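PDB 6AE2: Csm3, which is a RAMP-superfamily subunit of the type III-A CRISPR-Cas effector complex and probably binds RNA and cleaves it as an endonuclease. Local coordinates for residues D188-E191 with E192-C196. Residues are numbered along the deposited sequence; the frame is centred on the assembly and turned at random.
Sequences DNEE and EMIKC
Asn189, the N-cap of helix 190-205, holds Glu192 N with its side-chain OD1 and Met193 N with its backbone O. The OD1 bond to Glu192 N is 3.3 Å long, the donor standing above the amide plane, 65° out of it. CG anti to the backbone N (chi1 -164°) puts the amide beside its own carbonyl carbon, toward the N-H of Glu192. This is the classic N-cap: it satisfies a first-turn N-H that no preceding helical carbonyl serves. Met193 N lies 3.0 Å from Asn189 O, and the regular i to i+4 ladder starts there. Ile194 N gives to Glu190 O at 3.0 Å, Lys195 N reaches Glu191 O, and Cys196 N gives to Glu192 O at 2.8 Å.

Around this ladder the side chains touch through van der Waals contacts. Glu192 has CG beside its own backbone N (chi1 -82°), which lays CG 3.3 Å from Asn189 ND2; the chain then bends at chi2, with the carboxylate turned steeply against the amide. Glu190 and Ile194 run side by side, the glutamate CG 3.7 Å from Ile194 CD1. Met193 bends at chi3 and brings CE to within 3.4 Å of Asp188 CB, the two side chains crossing nearly at right angles. Two of the acids have polar partners outside the turn: Asp188 OD2 with Arg124 (a salt bridge) and Tyr185 N, Glu190 OE1 with the hydroxyl of Tyr28.

The helix start follows strand 175-185 of the six-stranded antiparallel sheet; Glu190 and Ile194 rest on strand 26-38, while Glu192 and Met193 pack against helix 104-109.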
loop_
_atom_site.group_PDB
_atom_site.type_symbol
_atom_site.label_atom_id
_atom_site.label_comp_id
_atom_site.label_asym_id
_atom_site.label_seq_id
_atom_site.Cartn_x
_atom_site.Cartn_y
_atom_site.Cartn_z
ATOM N N ASP A 188 33.953 -5.625 -6.841
ATOM C CA ASP A 188 32.596 -5.119 -6.710
ATOM C C ASP A 188 32.541 -3.995 -5.682
ATOM O O ASP A 188 33.271 -3.998 -4.688
ATOM C CB ASP A 188 31.644 -6.240 -6.293
ATOM C CG ASP A 188 31.186 -7.083 -7.462
ATOM O OD1 ASP A 188 31.286 -6.613 -8.615
ATOM O OD2 ASP A 188 30.723 -8.219 -7.225
ATOM N N ASN A 189 31.659 -3.028 -5.934
ATOM C CA ASN A 189 31.444 -1.910 -5.016
ATOM C C ASN A 189 30.280 -2.281 -4.105
ATOM O O ASN A 189 29.114 -2.026 -4.409
ATOM C CB ASN A 189 31.184 -0.620 -5.784
ATOM C CG ASN A 189 31.338 0.616 -4.917
ATOM O OD1 ASN A 189 31.126 0.568 -3.706
ATOM N ND2 ASN A 189 31.722 1.729 -5.533
ATOM N N GLU A 190 30.609 -2.900 -2.967
ATOM C CA GLU A 190 29.586 -3.369 -2.037
ATOM C C GLU A 190 28.684 -2.230 -1.577
ATOM O O GLU A 190 27.458 -2.374 -1.525
ATOM C CB GLU A 190 30.250 -4.048 -0.838
ATOM C CG GLU A 190 29.282 -4.487 0.246
ATOM C CD GLU A 190 29.944 -4.609 1.605
ATOM O OE1 GLU A 190 30.856 -5.447 1.751
ATOM O OE2 GLU A 190 29.550 -3.863 2.528
ATOM N N GLU A 191 29.282 -1.082 -1.245
ATOM C CA GLU A 191 28.500 0.035 -0.726
ATOM C C GLU A 191 27.515 0.554 -1.769
ATOM O O GLU A 191 26.385 0.932 -1.433
ATOM C CB GLU A 191 29.434 1.153 -0.260
ATOM C CG GLU A 191 28.755 2.498 -0.061
ATOM C CD GLU A 191 29.666 3.518 0.590
ATOM O OE1 GLU A 191 29.618 4.703 0.196
ATOM O OE2 GLU A 191 30.433 3.133 1.499
ATOM N N GLU A 192 27.917 0.570 -3.042
ATOM C CA GLU A 192 27.013 1.028 -4.093
ATOM C C GLU A 192 25.881 0.034 -4.322
ATOM O O GLU A 192 24.742 0.434 -4.592
ATOM C CB GLU A 192 27.790 1.265 -5.388
ATOM C CG GLU A 192 28.504 2.606 -5.453
ATOM C CD GLU A 192 27.550 3.783 -5.374
ATOM O OE1 GLU A 192 26.607 3.843 -6.191
ATOM O OE2 GLU A 192 27.746 4.649 -4.496
ATOM N N MET A 193 26.172 -1.265 -4.219
ATOM C CA MET A 193 25.142 -2.275 -4.446
ATOM C C MET A 193 24.093 -2.253 -3.343
ATOM O O MET A 193 22.888 -2.310 -3.617
ATOM C CB MET A 193 25.780 -3.659 -4.553
ATOM C CG MET A 193 26.645 -3.847 -5.784
ATOM S SD MET A 193 27.151 -5.562 -5.953
ATOM C CE MET A 193 28.588 -5.529 -4.898
ATOM N N ILE A 194 24.532 -2.185 -2.084
ATOM C CA ILE A 194 23.590 -2.039 -0.977
ATOM C C ILE A 194 22.745 -0.786 -1.172
ATOM O O ILE A 194 21.518 -0.812 -1.021
ATOM C CB ILE A 194 24.338 -2.009 0.368
ATOM C CG1 ILE A 194 24.895 -3.392 0.706
ATOM C CG2 ILE A 194 23.424 -1.503 1.478
ATOM C CD1 ILE A 194 26.092 -3.348 1.632
ATOM N N LYS A 195 23.393 0.325 -1.534
ATOM C CA LYS A 195 22.667 1.572 -1.740
ATOM C C LYS A 195 21.630 1.429 -2.849
ATOM O O LYS A 195 20.481 1.857 -2.689
ATOM C CB LYS A 195 23.646 2.702 -2.058
ATOM C CG LYS A 195 23.028 3.877 -2.795
ATOM C CD LYS A 195 24.006 5.034 -2.910
ATOM C CE LYS A 195 23.377 6.227 -3.612
ATOM N NZ LYS A 195 24.337 6.880 -4.548
ATOM N N CYS A 196 22.009 0.816 -3.974
ATOM C CA CYS A 196 21.045 0.579 -5.043
ATOM C C CYS A 196 19.880 -0.274 -4.554
ATOM O O CYS A 196 18.732 -0.071 -4.965
ATOM C CB CYS A 196 21.736 -0.086 -6.232
ATOM S SG CYS A 196 20.608 -0.770 -7.465
#